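Local coordinates for protein transcriptional regulator, IclR family (PDB 5TJJ) that probably binds DNA through an N-terminal helix-turn-helix domain and regulates transcription, with a GAF-like C-terminal domain, at residues N173-D177 with E178-V182; C224-T228 with S229-G233; E234-E237 with R238-A242. One frame throughout, in Å; residues are numbered along the deposited sequence.

Interaction 1 of 3, residues N173-D177 with E178-V182; sequences NSITD and EEEYV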
ATOM      1  N   ASN A 173      18.707  27.775 -27.609  1.00 62.56           N
ATOM      2  CA  ASN A 173      19.251  27.471 -26.281  1.00 60.47           C
ATOM      3  C   ASN A 173      19.307  25.992 -25.983  1.00 56.56           C
ATOM      4  O   ASN A 173      19.755  25.625 -24.903  1.00 56.56           O
ATOM      5  CB  ASN A 173      18.405  28.107 -25.176  1.00 60.67           C
ATOM      6  CG  ASN A 173      18.176  29.588 -25.383  1.00 63.77           C
ATOM      7  OD1 ASN A 173      18.878  30.230 -26.139  1.00 66.03           O
ATOM      8  ND2 ASN A 173      17.174  30.136 -24.689  1.00 64.83           N
ATOM      9  N   SER A 174      18.822  25.146 -26.891  1.00 54.31           N
ATOM     10  CA  SER A 174      18.990  23.699 -26.767  1.00 52.40           C
ATOM     11  C   SER A 174      20.457  23.315 -26.628  1.00 53.90           C
ATOM     12  O   SER A 174      21.342  23.910 -27.244  1.00 55.42           O
ATOM     13  CB  SER A 174      18.393  22.942 -27.957  1.00 51.84           C
ATOM     14  OG  SER A 174      17.009  22.753 -27.791  1.00 50.70           O
ATOM     15  N   ILE A 175      20.695  22.317 -25.790  1.00 55.04           N
ATOM     16  CA  ILE A 175      22.020  21.800 -25.569  1.00 56.71           C
ATOM     17  C   ILE A 175      22.134  20.669 -26.560  1.00 56.71           C
ATOM     18  O   ILE A 175      21.388  19.689 -26.491  1.00 54.76           O
ATOM     19  CB  ILE A 175      22.234  21.258 -24.135  1.00 57.06           C
ATOM     20  CG1 ILE A 175      21.667  22.210 -23.058  1.00 56.92           C
ATOM     21  CG2 ILE A 175      23.720  21.010 -23.909  1.00 59.23           C
ATOM     22  CD1 ILE A 175      22.081  23.667 -23.173  1.00 58.95           C
ATOM     23  N   THR A 176      23.024  20.872 -27.514  1.00 60.80           N
ATOM     24  CA  THR A 176      23.450  19.864 -28.477  1.00 63.17           C
ATOM     25  C   THR A 176      24.953  19.519 -28.420  1.00 64.59           C
ATOM     26  O   THR A 176      25.371  18.571 -29.071  1.00 66.26           O
ATOM     27  CB  THR A 176      23.125  20.363 -29.897  1.00 65.84           C
ATOM     28  OG1 THR A 176      23.703  21.662 -30.104  1.00 65.49           O
ATOM     29  CG2 THR A 176      21.615  20.455 -30.069  1.00 65.98           C
ATOM     30  N   ASP A 177      25.755  20.298 -27.686  1.00 65.21           N
ATOM     31  CA  ASP A 177      27.163  19.983 -27.427  1.00 66.40           C
ATOM     32  C   ASP A 177      27.285  18.790 -26.469  1.00 64.34           C
ATOM     33  O   ASP A 177      26.915  18.900 -25.298  1.00 62.12           O
ATOM     34  CB  ASP A 177      27.860  21.214 -26.825  1.00 68.83           C
ATOM     35  CG  ASP A 177      29.355  20.999 -26.549  1.00 71.66           C
ATOM     36  OD1 ASP A 177      29.960  19.996 -27.007  1.00 73.56           O
ATOM     37  OD2 ASP A 177      29.934  21.872 -25.867  1.00 74.52           O
ATOM     38  N   GLU A 178      27.840  17.681 -26.962  1.00 64.91           N
ATOM     39  CA  GLU A 178      27.945  16.437 -26.192  1.00 65.11           C
ATOM     40  C   GLU A 178      28.725  16.557 -24.892  1.00 63.61           C
ATOM     41  O   GLU A 178      28.287  16.032 -23.865  1.00 59.66           O
ATOM     42  CB  GLU A 178      28.541  15.327 -27.045  1.00 69.55           C
ATOM     43  CG  GLU A 178      27.630  14.888 -28.185  1.00 72.16           C
ATOM     44  CD  GLU A 178      28.415  14.510 -29.428  1.00 77.23           C
ATOM     45  OE1 GLU A 178      28.278  15.236 -30.449  1.00 80.74           O
ATOM     46  OE2 GLU A 178      29.183  13.508 -29.370  1.00 78.53           O
ATOM     47  N   GLU A 179      29.860  17.253 -24.924  1.00 66.01           N
ATOM     48  CA  GLU A 179      30.671  17.431 -23.708  1.00 67.10           C
ATOM     49  C   GLU A 179      29.934  18.294 -22.648  1.00 64.79           C
ATOM     50  O   GLU A 179      30.022  18.023 -21.444  1.00 62.60           O
ATOM     51  CB  GLU A 179      32.088  17.959 -24.039  1.00 71.58           C
ATOM     52  CG  GLU A 179      33.020  16.882 -24.622  1.00 74.55           C
ATOM     53  CD  GLU A 179      34.497  17.309 -24.735  1.00 78.92           C
ATOM     54  OE1 GLU A 179      34.765  18.424 -25.254  1.00 82.28           O
ATOM     55  OE2 GLU A 179      35.394  16.523 -24.319  1.00 77.48           O
ATOM     56  N   GLU A 180      29.184  19.296 -23.101  1.00 63.94           N
ATOM     57  CA  GLU A 180      28.315  20.088 -22.210  1.00 63.07           C
ATOM     58  C   GLU A 180      27.133  19.271 -21.608  1.00 57.21           C
ATOM     59  O   GLU A 180      26.810  19.410 -20.430  1.00 54.71           O
ATOM     60  CB  GLU A 180      27.782  21.317 -22.960  1.00 66.29           C
ATOM     61  CG  GLU A 180      27.046  22.347 -22.113  1.00 69.60           C
ATOM     62  CD  GLU A 180      27.898  22.945 -20.995  1.00 74.72           C
ATOM     63  OE1 GLU A 180      29.153  22.968 -21.120  1.00 79.45           O
ATOM     64  OE2 GLU A 180      27.307  23.406 -19.981  1.00 76.03           O
ATOM     65  N   TYR A 181      26.509  18.418 -22.410  1.00 53.24           N
ATOM     66  CA  TYR A 181      25.383  17.640 -21.935  1.00 50.62           C
ATOM     67  C   TYR A 181      25.818  16.638 -20.854  1.00 48.57           C
ATOM     68  O   TYR A 181      25.164  16.527 -19.802  1.00 46.61           O
ATOM     69  CB  TYR A 181      24.643  16.938 -23.089  1.00 50.35           C
ATOM     70  CG  TYR A 181      23.231  16.556 -22.694  1.00 48.50           C
ATOM     71  CD1 TYR A 181      22.974  15.331 -22.085  1.00 47.86           C
ATOM     72  CD2 TYR A 181      22.161  17.432 -22.890  1.00 48.10           C
ATOM     73  CE1 TYR A 181      21.693  14.984 -21.680  1.00 47.49           C
ATOM     74  CE2 TYR A 181      20.874  17.089 -22.509  1.00 47.46           C
ATOM     75  CZ  TYR A 181      20.639  15.857 -21.893  1.00 46.82           C
ATOM     76  OH  TYR A 181      19.371  15.463 -21.476  1.00 45.16           O
ATOM     77  N   VAL A 182      26.937  15.958 -21.092  1.00 48.28           N
ATOM     78  CA  VAL A 182      27.526  15.063 -20.089  1.00 48.40           C
ATOM     79  C   VAL A 182      27.825  15.812 -18.790  1.00 49.35           C
ATOM     80  O   VAL A 182      27.510  15.315 -17.717  1.00 48.50           O
ATOM     81  CB  VAL A 182      28.789  14.327 -20.615  1.00 49.02           C
ATOM     82  CG1 VAL A 182      29.525  13.596 -19.500  1.00 48.99           C
ATOM     83  CG2 VAL A 182      28.405  13.334 -21.693  1.00 47.96           C
TER
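D177 is the N-cap of helix 178-191, and it meets the first turn of that helix with both its backbone and its side chain. D177 O accepts from Y181 N at 3.0 Å. The carboxylate caps the turn more loosely: E179 N donates to D177 OD1 at 3.4 Å, a weak bond with an N-H...O angle of 137°. CG lies anti to the backbone N (chi1 -179°), which swings the carboxylate back over the helix end. D177 OD2 then rests 3.7 Å from E180 CB, and the two side chains cross at about a right angle. The E180 carboxylate turns away to a salt bridge with R183. I175 adds the apolar part. Its CG2 branch meets E180 CG at 4.0 Å. Its CB lies at the edge of the Y181 ring, near the ring plane, 4.0 Å from CD2. The D177, E178, E179 and E180 carboxylates gather at the N-terminal end, which would be expected to suit the helix dipole; E178 also has a salt bridge to R164. Y181 is buried between helices 144-151 and 156-164, touching R148, L151 and L163, and its OH bonds to Y142 O.

Interaction 2 of 3, residues C224-T228 with S229-G233; sequences CLTMT and SVIQG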
ATOM      1  N   CYS A 224       8.509  22.159 -12.461  1.00 42.00           N
ATOM      2  CA  CYS A 224       7.810  23.458 -12.377  1.00 43.43           C
ATOM      3  C   CYS A 224       8.121  24.246 -13.635  1.00 44.11           C
ATOM      4  O   CYS A 224       9.292  24.383 -14.013  1.00 43.86           O
ATOM      5  CB  CYS A 224       8.309  24.278 -11.184  1.00 44.15           C
ATOM      6  SG  CYS A 224       7.335  24.033  -9.709  1.00 47.38           S
ATOM      7  N   LEU A 225       7.090  24.787 -14.263  1.00 44.42           N
ATOM      8  CA  LEU A 225       7.260  25.671 -15.416  1.00 45.06           C
ATOM      9  C   LEU A 225       6.969  27.105 -15.013  1.00 44.53           C
ATOM     10  O   LEU A 225       6.025  27.362 -14.272  1.00 46.80           O
ATOM     11  CB  LEU A 225       6.354  25.251 -16.584  1.00 46.12           C
ATOM     12  CG  LEU A 225       6.495  23.785 -17.033  1.00 45.61           C
ATOM     13  CD1 LEU A 225       5.588  23.506 -18.223  1.00 47.67           C
ATOM     14  CD2 LEU A 225       7.934  23.428 -17.371  1.00 44.61           C
ATOM     15  N   THR A 226       7.797  28.018 -15.498  1.00 42.91           N
ATOM     16  CA  THR A 226       7.543  29.440 -15.403  1.00 44.69           C
ATOM     17  C   THR A 226       8.126  30.159 -16.627  1.00 45.12           C
ATOM     18  O   THR A 226       8.868  29.568 -17.417  1.00 44.62           O
ATOM     19  CB  THR A 226       8.080  30.036 -14.074  1.00 44.89           C
ATOM     20  OG1 THR A 226       7.639  31.391 -13.956  1.00 49.66           O
ATOM     21  CG2 THR A 226       9.607  29.991 -13.944  1.00 43.05           C
HETATM   22  N   MSE A 227       7.790  31.429 -16.762  1.00 46.57           N
HETATM   23  CA  MSE A 227       8.324  32.271 -17.817  1.00 48.57           C
HETATM   24  C   MSE A 227       9.692  32.726 -17.412  1.00 46.64           C
HETATM   25  O   MSE A 227       9.891  33.193 -16.298  1.00 46.79           O
HETATM   26  CB  MSE A 227       7.477  33.510 -18.016  1.00 54.22           C
HETATM   27  CG  MSE A 227       6.077  33.092 -18.442  1.00 59.32           C
HETATM   28 SE   MSE A 227       5.069  34.630 -19.160  1.00 71.57          SE
HETATM   29  CE  MSE A 227       4.435  35.527 -17.504  1.00 71.32           C
ATOM     30  N   THR A 228      10.643  32.594 -18.322  1.00 44.27           N
ATOM     31  CA  THR A 228      12.028  32.978 -18.066  1.00 43.31           C
ATOM     32  C   THR A 228      12.159  34.462 -17.795  1.00 44.32           C
ATOM     33  O   THR A 228      12.917  34.852 -16.930  1.00 43.36           O
ATOM     34  CB  THR A 228      12.919  32.666 -19.276  1.00 43.11           C
ATOM     35  OG1 THR A 228      12.578  31.387 -19.805  1.00 42.29           O
ATOM     36  CG2 THR A 228      14.378  32.665 -18.892  1.00 44.04           C
ATOM     37  N   SER A 229      11.416  35.273 -18.546  1.00 45.07           N
ATOM     38  CA  SER A 229      11.615  36.706 -18.532  1.00 47.79           C
ATOM     39  C   SER A 229      11.185  37.371 -17.226  1.00 50.60           C
ATOM     40  O   SER A 229      11.494  38.542 -17.019  1.00 53.18           O
ATOM     41  CB  SER A 229      10.884  37.352 -19.712  1.00 48.99           C
ATOM     42  OG  SER A 229       9.480  37.228 -19.591  1.00 48.80           O
ATOM     43  N   VAL A 230      10.445  36.661 -16.370  1.00 50.39           N
ATOM     44  CA  VAL A 230      10.008  37.218 -15.094  1.00 53.51           C
ATOM     45  C   VAL A 230      10.522  36.470 -13.875  1.00 53.23           C
ATOM     46  O   VAL A 230      10.187  36.839 -12.773  1.00 56.40           O
ATOM     47  CB  VAL A 230       8.453  37.379 -14.998  1.00 55.01           C
ATOM     48  CG1 VAL A 230       7.918  38.272 -16.121  1.00 57.18           C
ATOM     49  CG2 VAL A 230       7.737  36.036 -14.928  1.00 52.22           C
ATOM     50  N   ILE A 231      11.339  35.451 -14.059  1.00 53.34           N
ATOM     51  CA  ILE A 231      12.062  34.830 -12.959  1.00 56.12           C
ATOM     52  C   ILE A 231      12.933  35.855 -12.214  1.00 60.85           C
ATOM     53  O   ILE A 231      13.601  36.670 -12.834  1.00 62.13           O
ATOM     54  CB  ILE A 231      12.974  33.682 -13.468  1.00 54.23           C
ATOM     55  CG1 ILE A 231      12.139  32.469 -13.801  1.00 51.91           C
ATOM     56  CG2 ILE A 231      14.029  33.285 -12.425  1.00 54.56           C
ATOM     57  CD1 ILE A 231      12.947  31.335 -14.413  1.00 50.92           C
ATOM     58  N   GLN A 232      12.938  35.764 -10.886  1.00 65.94           N
ATOM     59  CA  GLN A 232      13.627  36.716 -10.004  1.00 72.79           C
ATOM     60  C   GLN A 232      14.510  35.975  -8.993  1.00 73.13           C
ATOM     61  O   GLN A 232      14.592  34.737  -9.035  1.00 71.81           O
ATOM     62  CB  GLN A 232      12.591  37.609  -9.328  1.00 77.62           C
ATOM     63  CG  GLN A 232      12.003  38.627 -10.297  1.00 81.26           C
ATOM     64  CD  GLN A 232      10.726  39.296  -9.794  1.00 86.75           C
ATOM     65  OE1 GLN A 232      10.054  38.790  -8.885  1.00 88.77           O
ATOM     66  NE2 GLN A 232      10.367  40.434 -10.410  1.00 88.19           N
ATOM     67  N   GLY A 233      15.194  36.736  -8.127  1.00 76.29           N
ATOM     68  CA  GLY A 233      16.240  36.217  -7.240  1.00 74.77           C
ATOM     69  C   GLY A 233      15.915  34.870  -6.652  1.00 71.07           C
ATOM     70  O   GLY A 233      16.410  33.830  -7.106  1.00 70.55           O
TER
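T226 meets I231 where strand 218-227 of the antiparallel sheet of the GAF-like domain runs out into a type I beta turn, T228-I231, that leads to helix 233-253. The strand lies in the sheet between strands 104-110 and 204-212. At T226 the methyl CG2 packs 3.5 Å from I231 CG1 and 3.6 Å from I231 CD1, the two side chains crossing at a slant. A chi1 of -172° puts CG2 between the backbone N and the carbonyl carbon, where it meets I231, and sends OG1 to a glycerol, probably from the crystallisation liquor. Next, the selenomethionine M227 sets its CB 4.0 Å from V230 CG2. Its carbonyl O takes a weak bond from I231 N at 3.5 Å. At T228 a second weak bond, from I231 N to T228 O at 3.3 Å, closes the beta turn, with S229 and V230 in its two central positions. One N-H is thus shared by two carbonyls, and neither bond is straight. T228 OG1 is held from outside the turn by S205 OG, on strand 204-212. I231 CG1 lies 3.4 Å from M227 O.

Interaction 3 of 3, residues E234-E237 with R238-A242; sequences EDVE and RAVKA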
ATOM      1  N   GLU A 234      15.016  34.871  -5.688  1.00 70.62           N
ATOM      2  CA  GLU A 234      14.778  33.670  -4.903  1.00 68.89           C
ATOM      3  C   GLU A 234      13.897  32.616  -5.566  1.00 62.46           C
ATOM      4  O   GLU A 234      13.814  31.511  -5.060  1.00 60.71           O
ATOM      5  CB  GLU A 234      14.220  34.052  -3.526  1.00 74.60           C
ATOM      6  CG  GLU A 234      15.113  35.041  -2.757  1.00 80.49           C
ATOM      7  CD  GLU A 234      14.889  35.062  -1.246  1.00 84.68           C
ATOM      8  OE1 GLU A 234      14.472  34.028  -0.666  1.00 82.62           O
ATOM      9  OE2 GLU A 234      15.157  36.126  -0.635  1.00 90.16           O
ATOM     10  N   ASP A 235      13.268  32.937  -6.695  1.00 60.08           N
ATOM     11  CA  ASP A 235      12.253  32.071  -7.309  1.00 56.06           C
ATOM     12  C   ASP A 235      12.720  30.666  -7.584  1.00 51.53           C
ATOM     13  O   ASP A 235      12.048  29.711  -7.219  1.00 51.10           O
ATOM     14  CB  ASP A 235      11.765  32.635  -8.647  1.00 56.35           C
ATOM     15  CG  ASP A 235      10.835  33.812  -8.494  1.00 60.19           C
ATOM     16  OD1 ASP A 235      10.079  33.883  -7.500  1.00 62.84           O
ATOM     17  OD2 ASP A 235      10.848  34.668  -9.406  1.00 62.09           O
ATOM     18  N   VAL A 236      13.859  30.543  -8.245  1.00 49.45           N
ATOM     19  CA  VAL A 236      14.377  29.237  -8.633  1.00 46.79           C
ATOM     20  C   VAL A 236      14.772  28.460  -7.392  1.00 47.39           C
ATOM     21  O   VAL A 236      14.352  27.323  -7.218  1.00 45.14           O
ATOM     22  CB  VAL A 236      15.561  29.351  -9.626  1.00 46.34           C
ATOM     23  CG1 VAL A 236      16.166  27.979  -9.946  1.00 44.14           C
ATOM     24  CG2 VAL A 236      15.096  30.053 -10.897  1.00 46.05           C
ATOM     25  N   GLU A 237      15.551  29.101  -6.528  1.00 52.31           N
ATOM     26  CA  GLU A 237      15.898  28.569  -5.208  1.00 55.33           C
ATOM     27  C   GLU A 237      14.656  28.037  -4.489  1.00 53.82           C
ATOM     28  O   GLU A 237      14.684  26.936  -3.971  1.00 51.79           O
ATOM     29  CB  GLU A 237      16.620  29.639  -4.341  1.00 62.24           C
ATOM     30  CG  GLU A 237      17.507  29.073  -3.226  1.00 66.37           C
ATOM     31  CD  GLU A 237      17.891  30.092  -2.131  1.00 74.15           C
ATOM     32  OE1 GLU A 237      18.161  29.655  -0.973  1.00 76.78           O
ATOM     33  OE2 GLU A 237      17.930  31.324  -2.403  1.00 77.18           O
ATOM     34  N   ARG A 238      13.564  28.791  -4.494  1.00 54.36           N
ATOM     35  CA  ARG A 238      12.362  28.386  -3.765  1.00 55.68           C
ATOM     36  C   ARG A 238      11.691  27.158  -4.359  1.00 50.64           C
ATOM     37  O   ARG A 238      11.194  26.304  -3.641  1.00 51.11           O
ATOM     38  CB  ARG A 238      11.351  29.544  -3.683  1.00 61.36           C
ATOM     39  CG  ARG A 238      10.234  29.320  -2.667  1.00 64.64           C
ATOM     40  CD  ARG A 238       9.073  30.294  -2.824  1.00 68.66           C
ATOM     41  NE  ARG A 238       9.429  31.652  -2.392  1.00 74.80           N
ATOM     42  CZ  ARG A 238       9.626  32.714  -3.189  1.00 77.11           C
ATOM     43  NH1 ARG A 238       9.487  32.626  -4.521  1.00 75.18           N
ATOM     44  NH2 ARG A 238       9.958  33.885  -2.641  1.00 79.95           N
ATOM     45  N   ALA A 239      11.689  27.060  -5.674  1.00 47.33           N
ATOM     46  CA  ALA A 239      11.036  25.961  -6.354  1.00 43.50           C
ATOM     47  C   ALA A 239      11.810  24.639  -6.205  1.00 42.07           C
ATOM     48  O   ALA A 239      11.229  23.560  -6.064  1.00 41.58           O
ATOM     49  CB  ALA A 239      10.856  26.332  -7.806  1.00 42.53           C
ATOM     50  N   VAL A 240      13.129  24.731  -6.234  1.00 42.80           N
ATOM     51  CA  VAL A 240      14.005  23.597  -5.977  1.00 41.63           C
ATOM     52  C   VAL A 240      13.705  23.027  -4.601  1.00 41.83           C
ATOM     53  O   VAL A 240      13.552  21.823  -4.452  1.00 41.01           O
ATOM     54  CB  VAL A 240      15.499  24.004  -6.082  1.00 42.56           C
ATOM     55  CG1 VAL A 240      16.435  22.912  -5.537  1.00 42.17           C
ATOM     56  CG2 VAL A 240      15.829  24.303  -7.531  1.00 42.73           C
ATOM     57  N   LYS A 241      13.594  23.906  -3.615  1.00 44.48           N
ATOM     58  CA  LYS A 241      13.354  23.495  -2.237  1.00 46.32           C
ATOM     59  C   LYS A 241      11.955  22.857  -2.075  1.00 44.67           C
ATOM     60  O   LYS A 241      11.824  21.846  -1.402  1.00 45.13           O
ATOM     61  CB  LYS A 241      13.597  24.673  -1.285  1.00 51.46           C
ATOM     62  CG  LYS A 241      13.833  24.281   0.173  1.00 56.28           C
ATOM     63  CD  LYS A 241      13.938  25.502   1.094  1.00 60.58           C
ATOM     64  CE  LYS A 241      13.212  25.278   2.409  1.00 62.82           C
ATOM     65  NZ  LYS A 241      13.268  26.510   3.241  1.00 68.27           N
ATOM     66  N   ALA A 242      10.942  23.388  -2.756  1.00 43.95           N
ATOM     67  CA  ALA A 242       9.581  22.827  -2.696  1.00 43.18           C
ATOM     68  C   ALA A 242       9.489  21.478  -3.466  1.00 41.40           C
ATOM     69  O   ALA A 242       9.011  20.493  -2.928  1.00 41.60           O
ATOM     70  CB  ALA A 242       8.568  23.842  -3.218  1.00 43.91           C
TER
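D235 and R238 form an i to i+3 salt bridge on the first turns of helix 233-253. R238 NH1 donates to D235 OD1 at 3.3 Å, with an N-H...O angle of 136°. OD1 uses its anti lone pair and lies in the guanidinium plane, at its edge. The carboxylate and guanidinium planes are 58° apart, so the two groups do not pair side by side. The R238 chain starts extended and bends at chi3 (-72°), which brings NH1 back toward D235. Beneath it, the helix backbone fixes the spacing. R238 N bonds to E234 O at 2.8 Å, and V240 N to V236 O at 3.0 Å. V240 CG2 sits 3.4 Å from that same V236 O and makes a looser apolar contact with V236 CG1 at 4.4 Å. Further out, D235 OD2 accepts from Q232 N, which holds the carboxylate from the preceding loop. R238 also touches H100, and A239 touches T101, both on helix 86-101. The two oxygens of D235 therefore have separate tasks: OD2 binds a backbone N-H and OD1 a guanidinium. Both partners would be expected to favour the charged carboxylate.

In the fold
All three contacts are local and follow one another in series along the C-terminal domain; none nests in or crosses another. Interaction 1 comes first. It closes the loop after helix 156-164 onto the start of helix 178-191, whose first turn packs on helices 144-151 and 156-164. The chain then builds strands 194-197, 204-212 and 218-227. Interaction 2 closes the turn at the end of the last strand, and interaction 3 follows at once on helix 233-253. Interactions 2 and 3 touch through I231 CG2 and V236 CG2, 3.7 Å apart, which packs the turn after strand 218-227 against the start of helix 233-253. Interaction 1 stays apart, its centre about 22 Å from that of interaction 2.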